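Local coordinates for antifreeze protein (Marinomonas primoryensis, PDB 3P4G), which probably binds to ice through anchored clathrate waters, acting as a hyperactive, calcium-dependent antifreeze protein of an Antarctic bacterium, at residues I105-V111 with Y125-S131. Residue numbers count along the deposited sequence, not the author numbering.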
loop_
_atom_site.group_PDB
_atom_site.type_symbol
_atom_site.label_atom_id
_atom_site.label_comp_id
_atom_site.label_asym_id
_atom_site.label_seq_id
_atom_site.Cartn_x
_atom_site.Cartn_y
_atom_site.Cartn_z
ATOM N N ILE A 105 4.813 -15.660 6.867
ATOM C CA ILE A 105 6.185 -15.115 7.166
ATOM C C ILE A 105 6.057 -14.051 8.276
ATOM O O ILE A 105 5.185 -13.163 8.217
ATOM C CB ILE A 105 6.797 -14.469 5.947
ATOM C CG1 ILE A 105 7.109 -15.519 4.866
ATOM C CG2 ILE A 105 8.114 -13.770 6.317
ATOM C CD1 ILE A 105 7.598 -14.876 3.544
ATOM N N TYR A 106 6.916 -14.144 9.302
ATOM C CA TYR A 106 6.963 -13.163 10.317
ATOM C C TYR A 106 8.414 -12.813 10.567
ATOM O O TYR A 106 9.146 -13.640 11.103
ATOM C CB TYR A 106 6.379 -13.745 11.623
ATOM C CG TYR A 106 6.131 -12.713 12.719
ATOM C CD1 TYR A 106 4.863 -12.194 12.937
ATOM C CD2 TYR A 106 7.179 -12.249 13.539
ATOM C CE1 TYR A 106 4.626 -11.279 13.953
ATOM C CE2 TYR A 106 6.948 -11.289 14.542
ATOM C CZ TYR A 106 5.671 -10.821 14.737
ATOM O OH TYR A 106 5.430 -9.867 15.731
ATOM N N ILE A 107 8.791 -11.598 10.200
ATOM C CA ILE A 107 10.138 -11.065 10.418
ATOM C C ILE A 107 10.014 -9.868 11.377
ATOM O O ILE A 107 9.320 -8.886 11.086
ATOM C CB ILE A 107 10.726 -10.600 9.079
ATOM C CG1 ILE A 107 10.866 -11.805 8.126
ATOM C CG2 ILE A 107 12.012 -9.827 9.319
ATOM C CD1 ILE A 107 10.724 -11.387 6.677
ATOM N N LYS A 108 10.678 -9.948 12.525
ATOM C CA LYS A 108 10.536 -8.890 13.532
ATOM C C LYS A 108 11.325 -7.633 13.115
ATOM O O LYS A 108 10.924 -6.497 13.418
ATOM C CB LYS A 108 11.046 -9.414 14.894
ATOM C CG LYS A 108 10.736 -8.559 16.082
ATOM C CD LYS A 108 11.193 -9.213 17.443
ATOM C CE LYS A 108 11.329 -8.120 18.549
ATOM N NZ LYS A 108 12.079 -8.554 19.789
ATOM N N GLY A 109 12.460 -7.842 12.469
ATOM C CA GLY A 109 13.425 -6.736 12.173
ATOM C C GLY A 109 13.221 -6.048 10.814
ATOM O O GLY A 109 12.114 -6.053 10.228
ATOM N N ASP A 110 14.313 -5.510 10.267
ATOM C CA ASP A 110 14.246 -4.750 9.010
ATOM C C ASP A 110 14.578 -5.694 7.882
ATOM O O ASP A 110 15.326 -6.662 8.092
ATOM C CB ASP A 110 15.331 -3.688 9.040
ATOM C CG ASP A 110 15.108 -2.653 10.140
ATOM O OD1 ASP A 110 13.990 -2.149 10.297
ATOM O OD2 ASP A 110 16.084 -2.295 10.820
ATOM N N VAL A 111 14.037 -5.403 6.710
ATOM C CA VAL A 111 14.257 -6.246 5.564
ATOM C C VAL A 111 14.909 -5.382 4.512
ATOM O O VAL A 111 14.309 -4.406 4.054
ATOM C CB VAL A 111 12.916 -6.793 5.013
ATOM C CG1 VAL A 111 13.152 -7.461 3.552
ATOM C CG2 VAL A 111 12.326 -7.769 6.016
ATOM N N TYR A 125 4.471 -10.486 7.604
ATOM C CA TYR A 125 4.591 -9.454 8.609
ATOM C C TYR A 125 6.093 -9.134 8.694
ATOM O O TYR A 125 6.943 -10.072 8.819
ATOM C CB TYR A 125 4.138 -9.994 9.967
ATOM C CG TYR A 125 4.322 -9.062 11.139
ATOM C CD1 TYR A 125 3.235 -8.371 11.680
ATOM C CD2 TYR A 125 5.593 -8.872 11.739
ATOM C CE1 TYR A 125 3.397 -7.504 12.738
ATOM C CE2 TYR A 125 5.751 -8.019 12.802
ATOM C CZ TYR A 125 4.642 -7.319 13.290
ATOM O OH TYR A 125 4.768 -6.493 14.380
ATOM N N ILE A 126 6.397 -7.839 8.576
ATOM C CA ILE A 126 7.750 -7.301 8.722
ATOM C C ILE A 126 7.607 -6.202 9.793
ATOM O O ILE A 126 6.883 -5.197 9.595
ATOM C CB ILE A 126 8.280 -6.755 7.427
ATOM C CG1 ILE A 126 8.658 -7.934 6.511
ATOM C CG2 ILE A 126 9.537 -5.833 7.641
ATOM C CD1 ILE A 126 8.724 -7.516 4.962
ATOM N N GLY A 127 8.308 -6.381 10.906
ATOM C CA GLY A 127 8.136 -5.468 12.069
ATOM C C GLY A 127 8.865 -4.112 11.852
ATOM O O GLY A 127 8.423 -3.018 12.274
ATOM N N GLY A 128 9.946 -4.193 11.102
ATOM C CA GLY A 128 10.795 -3.015 10.841
ATOM C C GLY A 128 10.485 -2.335 9.512
ATOM O O GLY A 128 9.337 -2.311 9.046
ATOM N N ASN A 129 11.537 -1.762 8.912
ATOM C CA ASN A 129 11.406 -1.126 7.593
ATOM C C ASN A 129 11.609 -2.054 6.425
ATOM O O ASN A 129 12.427 -2.977 6.484
ATOM C CB ASN A 129 12.471 -0.001 7.469
ATOM C CG ASN A 129 12.312 1.076 8.560
ATOM O OD1 ASN A 129 13.302 1.520 9.174
ATOM N ND2 ASN A 129 11.092 1.482 8.802
ATOM N N LEU A 130 10.927 -1.767 5.324
ATOM C CA LEU A 130 11.129 -2.581 4.138
ATOM C C LEU A 130 11.950 -1.764 3.177
ATOM O O LEU A 130 11.442 -0.742 2.668
ATOM C CB LEU A 130 9.786 -2.966 3.511
ATOM C CG LEU A 130 9.862 -3.711 2.165
ATOM C CD1 LEU A 130 10.466 -5.141 2.369
ATOM C CD2 LEU A 130 8.535 -3.792 1.350
ATOM N N SER A 131 13.184 -2.203 2.904
ATOM C CA SER A 131 14.057 -1.506 1.936
ATOM C C SER A 131 14.543 -2.411 0.804
ATOM O O SER A 131 15.367 -1.983 -0.005
ATOM C CB SER A 131 15.263 -0.808 2.593
ATOM O OG SER A 131 16.074 -1.712 3.329
#
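When a repeat is stacked directly on its copy, equivalent residues tend to adopt equivalent rotamers, and residues 105-111 and 125-131 illustrate the rule. Tyr-106 and Tyr-125 are paired in parallel register, and both take chi1 t with chi2 near 100°. Their rings therefore lie almost perfectly parallel, 1° apart, in an offset stack with centroids separated by 4.1 Å and Tyr-106 CZ 3.4 Å from Tyr-125 CE2. On the opposite face Ile-107 and Ile-126 repeat one another as m,t rotamers, Ile-107 CD1 lying 4.0 Å from Ile-126 CG1. Such ladders of like residues are characteristic of beta-helices; here the fold is a right-handed, calcium-binding beta-helix, in which strands 104-107 and 123-126 belong to successive coils. The isoleucines face its interior, where Ile-107 also touches Ile-96, and the tyrosines its outer surface. Hydrogen bonding between the coils continues past the strand ends: Gly-127 N to Ile-107 O (2.7 Å) is followed by Gly-128 N to Gly-109 O (3.0 Å). A beta carbon on Gly-128 would collide with Gly-109 O and Asp-110 OD1. The carboxylate of Asp-110, chi1 m, occupies that space, OD1 accepting a hydrogen bond from Asn-129 N at 2.8 Å, while its own backbone N is hydrogen-bonded to the side chain of Asp-91 in the preceding coil. Beyond it, Val-111, chi1 t, packs inward, setting CG2 3.7 Å from Ile-126 CG1 and CG1 3.7 Å from Leu-130 CD1.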